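Local coordinates for malate dehydrogenase (Entamoeba histolytica, PDB 3I0P), which probably catalyses the NAD-dependent interconversion of malate and oxaloacetate, as a member of the malate/L-lactate dehydrogenase family, at residues 56-61 with 121-126; 61-66 with 90-95. All blocks are in the same frame, centred on the assembly; numbering follows the deposited sequence.

Helix 55-64 serves both contacts, meeting the loop 121-126 in interaction 1 and the start of helix 93-111 in interaction 2, with Asp61 shared between them. Both are partly buried, half of their touching residues being buried and half partly exposed; they differ in depth and chemistry. Interaction 1 lies nearer the centre of the chain and borders the nicotinamide end of NAD, and it is polar: a histidine N-H is donated to a tyrosine hydroxyl. Interaction 2, further out where the helix ends, is an aliphatic-aromatic touch. Tyr59 OH, 3.1 Å from His94 NE2 in a probable hydrogen bond, links helix 55-64 to 90-95, while the Thr122 OG1 hydrogen bond to Gly91 O links 121-126 to 90-95.

Interaction 1: 56-61 with 121-126; sequences KTVYID and STHFGI. With NAD (nicotinamide-adenine-dinucleotide), chain B.
Val58 and Tyr59 of helix 55-64 meet the loop 121-126, which follows a strand of the central mixed sheet and lines the NAD pocket of this malate/L-lactate dehydrogenase fold, a family distinct from the Rossmann-fold malate dehydrogenases. Val58 is the lighter partner: its CG1 comes within 4.3 Å of His123 ND1 and also lies over one face of the Tyr59 ring, toward its rim. Tyr59 carries the contact. With CG beside the backbone N (chi1 -57°), its ring extends to the loop, where His123 ND1 donates to Tyr59 OH over 2.9 Å. The N-H...O angle is 157°, and the hydroxyl lies near the imidazole plane, so the bond limits rotation of the His123 ring. One face of that imidazole meets the carboxamide of the nicotinamide, NE2 lying 3.3 Å from NAD N7N; Tyr59 is thus second shell to the cofactor. Leu39 of helix 29-45 also packs on Tyr59. The same hydroxyl, Tyr59 OH, comes to 3.7 Å from Gly125 N, and at the other end of that glycine Gly125 O accepts a hydrogen bond from NAD N7N at 2.9 Å.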
ATOM      1  N   LYS A  56       0.187  29.128  10.787  1.00 26.11           N
ATOM      2  CA  LYS A  56       0.081  29.706  12.121  1.00 26.39           C
ATOM      3  C   LYS A  56      -0.248  28.692  13.231  1.00 26.48           C
ATOM      4  O   LYS A  56       0.488  28.598  14.224  1.00 26.52           O
ATOM      5  CB  LYS A  56      -0.904  30.872  12.166  1.00 26.33           C
ATOM      6  CG  LYS A  56      -0.677  31.729  13.396  1.00 27.01           C
ATOM      7  CD  LYS A  56      -1.791  32.714  13.663  1.00 28.73           C
ATOM      8  CE  LYS A  56      -1.759  33.154  15.134  1.00 29.91           C
ATOM      9  NZ  LYS A  56      -2.344  32.135  16.057  1.00 28.76           N
ATOM     10  N   THR A  57      -1.346  27.953  13.069  1.00 26.17           N
ATOM     11  CA  THR A  57      -1.836  27.092  14.149  1.00 25.90           C
ATOM     12  C   THR A  57      -1.044  25.794  14.320  1.00 25.23           C
ATOM     13  O   THR A  57      -0.861  25.332  15.446  1.00 25.54           O
ATOM     14  CB  THR A  57      -3.323  26.750  13.993  1.00 25.97           C
ATOM     15  OG1 THR A  57      -3.519  26.054  12.761  1.00 27.75           O
ATOM     16  CG2 THR A  57      -4.180  28.020  14.007  1.00 26.28           C
ATOM     17  N   VAL A  58      -0.565  25.215  13.222  1.00 24.26           N
ATOM     18  CA  VAL A  58       0.078  23.898  13.291  1.00 23.29           C
ATOM     19  C   VAL A  58       1.593  23.983  13.505  1.00 23.05           C
ATOM     20  O   VAL A  58       2.218  23.030  13.979  1.00 22.93           O
ATOM     21  CB  VAL A  58      -0.342  22.995  12.083  1.00 23.13           C
ATOM     22  CG1 VAL A  58       0.441  21.690  12.026  1.00 21.59           C
ATOM     23  CG2 VAL A  58      -1.834  22.709  12.159  1.00 22.29           C
ATOM     24  N   TYR A  59       2.172  25.138  13.197  1.00 22.68           N
ATOM     25  CA  TYR A  59       3.616  25.316  13.344  1.00 22.45           C
ATOM     26  C   TYR A  59       4.014  26.459  14.288  1.00 22.49           C
ATOM     27  O   TYR A  59       4.633  26.205  15.327  1.00 22.06           O
ATOM     28  CB  TYR A  59       4.300  25.399  11.972  1.00 21.99           C
ATOM     29  CG  TYR A  59       4.007  24.164  11.147  1.00 22.38           C
ATOM     30  CD1 TYR A  59       4.658  22.955  11.410  1.00 21.41           C
ATOM     31  CD2 TYR A  59       3.036  24.183  10.135  1.00 21.46           C
ATOM     32  CE1 TYR A  59       4.366  21.810  10.674  1.00 20.71           C
ATOM     33  CE2 TYR A  59       2.746  23.038   9.398  1.00 20.01           C
ATOM     34  CZ  TYR A  59       3.420  21.861   9.667  1.00 20.46           C
ATOM     35  OH  TYR A  59       3.135  20.726   8.945  1.00 20.49           O
ATOM     36  N   ILE A  60       3.634  27.694  13.945  1.00 22.65           N
ATOM     37  CA  ILE A  60       4.034  28.871  14.725  1.00 22.80           C
ATOM     38  C   ILE A  60       3.494  28.823  16.159  1.00 23.25           C
ATOM     39  O   ILE A  60       4.256  28.936  17.113  1.00 23.16           O
ATOM     40  CB  ILE A  60       3.707  30.215  14.000  1.00 22.83           C
ATOM     41  CG1 ILE A  60       4.254  30.207  12.555  1.00 22.66           C
ATOM     42  CG2 ILE A  60       4.267  31.423  14.780  1.00 21.92           C
ATOM     43  CD1 ILE A  60       5.760  29.939  12.422  1.00 22.59           C
ATOM     44  N   ASP A  61       2.193  28.622  16.308  1.00 24.05           N
ATOM     45  CA  ASP A  61       1.583  28.487  17.628  1.00 25.22           C
ATOM     46  C   ASP A  61       2.211  27.362  18.446  1.00 25.66           C
ATOM     47  O   ASP A  61       2.220  27.405  19.678  1.00 26.05           O
ATOM     48  CB  ASP A  61       0.087  28.209  17.503  1.00 25.69           C
ATOM     49  CG  ASP A  61      -0.731  29.453  17.167  1.00 26.61           C
ATOM     50  OD1 ASP A  61      -0.161  30.568  17.064  1.00 27.07           O
ATOM     51  OD2 ASP A  61      -1.963  29.293  17.004  1.00 28.11           O
ATOM     52  N   SER A 121       9.613  12.771  16.538  1.00 18.55           N
ATOM     53  CA  SER A 121       9.501  13.819  15.535  1.00 18.07           C
ATOM     54  C   SER A 121       8.125  14.481  15.633  1.00 18.11           C
ATOM     55  O   SER A 121       7.318  14.138  16.504  1.00 18.04           O
ATOM     56  CB  SER A 121       9.716  13.238  14.138  1.00 17.91           C
ATOM     57  OG  SER A 121       9.807  14.258  13.154  1.00 18.16           O
ATOM     58  N   THR A 122       7.861  15.429  14.742  1.00 18.04           N
ATOM     59  CA  THR A 122       6.591  16.139  14.741  1.00 18.45           C
ATOM     60  C   THR A 122       5.982  16.114  13.342  1.00 18.64           C
ATOM     61  O   THR A 122       6.545  15.495  12.438  1.00 18.41           O
ATOM     62  CB  THR A 122       6.743  17.600  15.246  1.00 18.57           C
ATOM     63  OG1 THR A 122       7.724  18.288  14.456  1.00 18.75           O
ATOM     64  CG2 THR A 122       7.166  17.625  16.717  1.00 18.12           C
ATOM     65  N   HIS A 123       4.833  16.780  13.183  1.00 18.77           N
ATOM     66  CA  HIS A 123       4.108  16.830  11.918  1.00 18.78           C
ATOM     67  C   HIS A 123       5.030  17.164  10.746  1.00 18.49           C
ATOM     68  O   HIS A 123       5.834  18.105  10.812  1.00 18.53           O
ATOM     69  CB  HIS A 123       2.976  17.847  12.006  1.00 19.27           C
ATOM     70  CG  HIS A 123       1.874  17.603  11.024  1.00 21.05           C
ATOM     71  ND1 HIS A 123       1.803  18.249   9.811  1.00 23.02           N
ATOM     72  CD2 HIS A 123       0.799  16.781  11.077  1.00 23.08           C
ATOM     73  CE1 HIS A 123       0.731  17.837   9.156  1.00 23.95           C
ATOM     74  NE2 HIS A 123       0.107  16.940   9.900  1.00 24.14           N
ATOM     75  N   PHE A 124       4.925  16.381   9.677  1.00 17.89           N
ATOM     76  CA  PHE A 124       5.862  16.517   8.571  1.00 17.21           C
ATOM     77  C   PHE A 124       5.211  16.957   7.261  1.00 16.96           C
ATOM     78  O   PHE A 124       5.801  16.820   6.189  1.00 17.54           O
ATOM     79  CB  PHE A 124       6.766  15.261   8.452  1.00 17.22           C
ATOM     80  CG  PHE A 124       6.182  14.107   7.664  1.00 16.93           C
ATOM     81  CD1 PHE A 124       6.970  12.999   7.398  1.00 16.45           C
ATOM     82  CD2 PHE A 124       4.876  14.125   7.177  1.00 17.67           C
ATOM     83  CE1 PHE A 124       6.476  11.918   6.664  1.00 17.72           C
ATOM     84  CE2 PHE A 124       4.374  13.060   6.425  1.00 18.61           C
ATOM     85  CZ  PHE A 124       5.175  11.947   6.174  1.00 17.99           C
ATOM     86  N   GLY A 125       4.005  17.512   7.364  1.00 16.21           N
ATOM     87  CA  GLY A 125       3.292  18.046   6.211  1.00 15.54           C
ATOM     88  C   GLY A 125       2.881  16.955   5.249  1.00 15.37           C
ATOM     89  O   GLY A 125       2.427  15.891   5.662  1.00 15.45           O
ATOM     90  N   ILE A 126       3.046  17.205   3.957  1.00 15.26           N
ATOM     91  CA  ILE A 126       2.622  16.228   2.957  1.00 15.29           C
ATOM     92  C   ILE A 126       3.590  15.056   2.780  1.00 15.43           C
ATOM     93  O   ILE A 126       4.797  15.252   2.591  1.00 15.32           O
ATOM     94  CB  ILE A 126       2.278  16.883   1.593  1.00 15.27           C
ATOM     95  CG1 ILE A 126       3.414  17.788   1.096  1.00 15.17           C
ATOM     96  CG2 ILE A 126       0.981  17.636   1.703  1.00 14.72           C
ATOM     97  CD1 ILE A 126       3.367  18.012  -0.407  1.00 14.51           C
TER
HETATM   98  PA  NAD B 401      -6.619  12.510  -1.740  1.00 21.42           P
HETATM   99  O1A NAD B 401      -6.678  13.980  -2.080  1.00 22.92           O
HETATM  100  O2A NAD B 401      -7.903  11.780  -1.509  1.00 22.83           O
HETATM  101  O5B NAD B 401      -5.807  11.806  -2.936  1.00 23.53           O
HETATM  102  C5B NAD B 401      -4.543  12.345  -3.361  1.00 23.70           C
HETATM  103  C4B NAD B 401      -3.757  11.370  -4.248  1.00 24.76           C
HETATM  104  O4B NAD B 401      -4.614  10.656  -5.149  1.00 26.17           O
HETATM  105  C3B NAD B 401      -2.754  12.076  -5.138  1.00 24.91           C
HETATM  106  O3B NAD B 401      -1.643  11.191  -5.358  1.00 24.87           O
HETATM  107  C2B NAD B 401      -3.510  12.297  -6.430  1.00 25.60           C
HETATM  108  O2B NAD B 401      -2.626  12.397  -7.546  1.00 26.47           O
HETATM  109  C1B NAD B 401      -4.347  11.036  -6.508  1.00 26.99           C
HETATM  110  N9A NAD B 401      -5.629  11.177  -7.258  1.00 28.08           N
HETATM  111  C8A NAD B 401      -6.666  11.969  -6.947  1.00 27.82           C
HETATM  112  N7A NAD B 401      -7.640  11.773  -7.862  1.00 28.28           N
HETATM  113  C5A NAD B 401      -7.208  10.842  -8.745  1.00 28.79           C
HETATM  114  C6A NAD B 401      -7.753  10.238  -9.882  1.00 29.03           C
HETATM  115  N6A NAD B 401      -8.992  10.565 -10.325  1.00 29.09           N
HETATM  116  N1A NAD B 401      -7.030   9.318 -10.566  1.00 28.84           N
HETATM  117  C2A NAD B 401      -5.800   8.976 -10.160  1.00 28.63           C
HETATM  118  N3A NAD B 401      -5.256   9.535  -9.071  1.00 29.25           N
HETATM  119  C4A NAD B 401      -5.938  10.470  -8.351  1.00 28.66           C
HETATM  120  O3  NAD B 401      -5.607  12.243  -0.495  1.00 23.10           O
HETATM  121  PN  NAD B 401      -5.795  12.642   1.073  1.00 21.48           P
HETATM  122  O1N NAD B 401      -5.889  11.351   1.851  1.00 22.40           O
HETATM  123  O2N NAD B 401      -6.852  13.707   1.225  1.00 22.63           O
HETATM  124  O5D NAD B 401      -4.397  13.327   1.452  1.00 21.69           O
HETATM  125  C5D NAD B 401      -4.130  14.692   1.117  1.00 21.66           C
HETATM  126  C4D NAD B 401      -2.804  15.140   1.728  1.00 20.44           C
HETATM  127  O4D NAD B 401      -2.872  15.099   3.156  1.00 21.02           O
HETATM  128  C3D NAD B 401      -1.648  14.234   1.327  1.00 19.71           C
HETATM  129  O3D NAD B 401      -0.628  15.055   0.741  1.00 18.42           O
HETATM  130  C2D NAD B 401      -1.196  13.552   2.618  1.00 18.98           C
HETATM  131  O2D NAD B 401       0.220  13.334   2.746  1.00 18.97           O
HETATM  132  C1D NAD B 401      -1.652  14.545   3.664  1.00 19.70           C
HETATM  133  N1N NAD B 401      -1.813  13.925   4.977  1.00 20.08           N
HETATM  134  C2N NAD B 401      -0.846  14.125   5.900  1.00 19.86           C
HETATM  135  C3N NAD B 401      -0.958  13.552   7.170  1.00 20.20           C
HETATM  136  C7N NAD B 401       0.108  13.761   8.210  1.00 20.23           C
HETATM  137  O7N NAD B 401      -0.032  13.244   9.311  1.00 20.91           O
HETATM  138  N7N NAD B 401       1.175  14.499   7.912  1.00 18.39           N
HETATM  139  C4N NAD B 401      -2.080  12.775   7.470  1.00 20.56           C
HETATM  140  C5N NAD B 401      -3.061  12.577   6.492  1.00 20.81           C
HETATM  141  C6N NAD B 401      -2.902  13.172   5.242  1.00 19.98           C

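Interaction 2: 61-66 with 90-95; sequences DRIKKG and NGFGHV
Ile63 and Phe92 make the apolar part of this contact. The delta methyl of Ile63, at the end of an extended branch (chi2 171°), arrives at the rim of the Phe92 ring near its plane, with CD1 3.7 Å from CZ and 3.8 Å from CE1 of Phe92. It therefore meets the ring edge, not a face, and the two side chains cross at about a right angle. Val35 of helix 29-45 and the loop residues Ser27 and Ile68 pack on the same phenylalanine, and the cofactor lies well beyond this contact.

Backbone geometry shapes both sides. Helix 55-64 closes in a Schellman motif: Gly66, at positive phi, is the C-prime residue, Gly66 N bonds to Ile63 O at 3.1 Å, and Met67 N reaches Arg62 O. Phe92 is at the N-cap position of helix 93-111, and through its ring the start of that helix meets the C-terminal end of helix 55-64.

The polar approach is looser. Asn90 reaches toward the helix end with CG anti to its backbone N (chi1 -176°), yet its OD1 stays 4.1 Å from Gly66 O, two acceptors neither bonded nor in close contact. The amide is satisfied by other residues: ND2 gives a hydrogen bond to Met67 O, just past the helix end, and OD1 takes one from Lys279 NZ.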
ATOM      1  N   ASP A  61       2.193  28.622  16.308  1.00 24.05           N
ATOM      2  CA  ASP A  61       1.583  28.487  17.628  1.00 25.22           C
ATOM      3  C   ASP A  61       2.211  27.362  18.446  1.00 25.66           C
ATOM      4  O   ASP A  61       2.220  27.405  19.678  1.00 26.05           O
ATOM      5  CB  ASP A  61       0.087  28.209  17.503  1.00 25.69           C
ATOM      6  CG  ASP A  61      -0.731  29.453  17.167  1.00 26.61           C
ATOM      7  OD1 ASP A  61      -0.161  30.568  17.064  1.00 27.07           O
ATOM      8  OD2 ASP A  61      -1.963  29.293  17.004  1.00 28.11           O
ATOM      9  N   ARG A  62       2.723  26.346  17.760  1.00 25.85           N
ATOM     10  CA  ARG A  62       3.259  25.188  18.450  1.00 25.62           C
ATOM     11  C   ARG A  62       4.697  25.427  18.894  1.00 25.94           C
ATOM     12  O   ARG A  62       5.089  24.985  19.978  1.00 26.21           O
ATOM     13  CB  ARG A  62       3.100  23.925  17.606  1.00 25.31           C
ATOM     14  CG  ARG A  62       1.654  23.589  17.345  1.00 24.30           C
ATOM     15  CD  ARG A  62       1.473  22.106  17.106  1.00 24.74           C
ATOM     16  NE  ARG A  62       0.087  21.761  16.781  1.00 24.79           N
ATOM     17  CZ  ARG A  62      -0.279  20.648  16.153  1.00 24.04           C
ATOM     18  NH1 ARG A  62       0.633  19.767  15.774  1.00 24.92           N
ATOM     19  NH2 ARG A  62      -1.555  20.416  15.898  1.00 23.48           N
ATOM     20  N   ILE A  63       5.472  26.138  18.071  1.00 26.07           N
ATOM     21  CA  ILE A  63       6.798  26.616  18.472  1.00 26.33           C
ATOM     22  C   ILE A  63       6.682  27.548  19.706  1.00 27.05           C
ATOM     23  O   ILE A  63       7.508  27.488  20.637  1.00 26.95           O
ATOM     24  CB  ILE A  63       7.516  27.340  17.322  1.00 25.92           C
ATOM     25  CG1 ILE A  63       7.699  26.395  16.130  1.00 25.93           C
ATOM     26  CG2 ILE A  63       8.870  27.889  17.789  1.00 25.69           C
ATOM     27  CD1 ILE A  63       8.209  27.068  14.865  1.00 24.39           C
ATOM     28  N   LYS A  64       5.643  28.387  19.698  1.00 27.34           N
ATOM     29  CA  LYS A  64       5.320  29.270  20.818  1.00 27.64           C
ATOM     30  C   LYS A  64       4.920  28.484  22.078  1.00 27.85           C
ATOM     31  O   LYS A  64       5.220  28.905  23.196  1.00 28.06           O
ATOM     32  CB  LYS A  64       4.214  30.252  20.416  1.00 27.57           C
ATOM     33  CG  LYS A  64       4.717  31.499  19.686  1.00 27.82           C
ATOM     34  CD  LYS A  64       3.588  32.241  18.947  1.00 29.43           C
ATOM     35  CE  LYS A  64       2.454  32.685  19.875  1.00 30.26           C
ATOM     36  NZ  LYS A  64       1.188  33.016  19.150  1.00 30.91           N
ATOM     37  N   LYS A  65       4.253  27.344  21.900  1.00 27.70           N
ATOM     38  CA  LYS A  65       3.894  26.487  23.032  1.00 27.61           C
ATOM     39  C   LYS A  65       4.965  25.419  23.313  1.00 27.15           C
ATOM     40  O   LYS A  65       4.700  24.421  23.978  1.00 27.23           O
ATOM     41  CB  LYS A  65       2.500  25.858  22.834  1.00 27.77           C
ATOM     42  CG  LYS A  65       1.339  26.853  22.997  1.00 29.27           C
ATOM     43  CD  LYS A  65      -0.037  26.194  22.837  1.00 32.51           C
ATOM     44  CE  LYS A  65      -0.515  26.231  21.377  1.00 34.91           C
ATOM     45  NZ  LYS A  65      -1.617  25.270  21.074  1.00 35.46           N
ATOM     46  N   GLY A  66       6.175  25.635  22.802  1.00 26.91           N
ATOM     47  CA  GLY A  66       7.311  24.732  23.065  1.00 26.34           C
ATOM     48  C   GLY A  66       7.185  23.302  22.544  1.00 25.93           C
ATOM     49  O   GLY A  66       7.968  22.433  22.924  1.00 25.81           O
ATOM     50  N   ASN A  90      12.637  16.104  18.809  1.00 21.49           N
ATOM     51  CA  ASN A  90      11.445  16.963  18.851  1.00 21.01           C
ATOM     52  C   ASN A  90      11.498  18.113  17.829  1.00 20.51           C
ATOM     53  O   ASN A  90      10.840  19.142  17.996  1.00 20.64           O
ATOM     54  CB  ASN A  90      11.147  17.445  20.295  1.00 20.72           C
ATOM     55  CG  ASN A  90       9.857  18.266  20.400  1.00 20.98           C
ATOM     56  OD1 ASN A  90       9.847  19.330  21.004  1.00 22.91           O
ATOM     57  ND2 ASN A  90       8.781  17.779  19.813  1.00 20.57           N
ATOM     58  N   GLY A  91      12.263  17.919  16.756  1.00 19.86           N
ATOM     59  CA  GLY A  91      12.326  18.911  15.678  1.00 19.16           C
ATOM     60  C   GLY A  91      11.134  18.878  14.730  1.00 18.64           C
ATOM     61  O   GLY A  91      10.158  18.149  14.949  1.00 18.36           O
ATOM     62  N   PHE A  92      11.218  19.678  13.671  1.00 18.13           N
ATOM     63  CA  PHE A  92      10.224  19.675  12.603  1.00 17.79           C
ATOM     64  C   PHE A  92      10.262  18.358  11.850  1.00 17.88           C
ATOM     65  O   PHE A  92      11.340  17.888  11.464  1.00 18.08           O
ATOM     66  CB  PHE A  92      10.559  20.727  11.569  1.00 17.56           C
ATOM     67  CG  PHE A  92      10.479  22.136  12.054  1.00 17.76           C
ATOM     68  CD1 PHE A  92       9.240  22.758  12.241  1.00 17.65           C
ATOM     69  CD2 PHE A  92      11.648  22.878  12.237  1.00 16.35           C
ATOM     70  CE1 PHE A  92       9.175  24.090  12.642  1.00 17.65           C
ATOM     71  CE2 PHE A  92      11.589  24.204  12.626  1.00 16.24           C
ATOM     72  CZ  PHE A  92      10.355  24.814  12.833  1.00 16.59           C
ATOM     73  N   GLY A  93       9.091  17.785  11.591  1.00 17.65           N
ATOM     74  CA  GLY A  93       9.017  16.581  10.780  1.00 17.34           C
ATOM     75  C   GLY A  93       9.667  16.785   9.426  1.00 16.97           C
ATOM     76  O   GLY A  93      10.275  15.868   8.885  1.00 16.57           O
ATOM     77  N   HIS A  94       9.535  17.999   8.894  1.00 17.11           N
ATOM     78  CA  HIS A  94      10.076  18.365   7.582  1.00 17.03           C
ATOM     79  C   HIS A  94      11.583  18.335   7.612  1.00 16.89           C
ATOM     80  O   HIS A  94      12.217  17.953   6.625  1.00 17.12           O
ATOM     81  CB  HIS A  94       9.610  19.756   7.167  1.00 17.23           C
ATOM     82  CG  HIS A  94       8.277  20.131   7.723  1.00 17.73           C
ATOM     83  ND1 HIS A  94       8.124  20.645   8.993  1.00 17.28           N
ATOM     84  CD2 HIS A  94       7.032  20.045   7.197  1.00 18.45           C
ATOM     85  CE1 HIS A  94       6.844  20.876   9.217  1.00 18.87           C
ATOM     86  NE2 HIS A  94       6.158  20.523   8.144  1.00 18.71           N
ATOM     87  N   VAL A  95      12.156  18.724   8.751  1.00 16.78           N
ATOM     88  CA  VAL A  95      13.600  18.658   8.944  1.00 16.81           C
ATOM     89  C   VAL A  95      14.043  17.196   9.006  1.00 17.20           C
ATOM     90  O   VAL A  95      14.928  16.783   8.258  1.00 17.34           O
ATOM     91  CB  VAL A  95      14.045  19.460  10.195  1.00 16.77           C
ATOM     92  CG1 VAL A  95      15.496  19.156  10.567  1.00 15.96           C
ATOM     93  CG2 VAL A  95      13.849  20.955   9.957  1.00 16.60           C
TER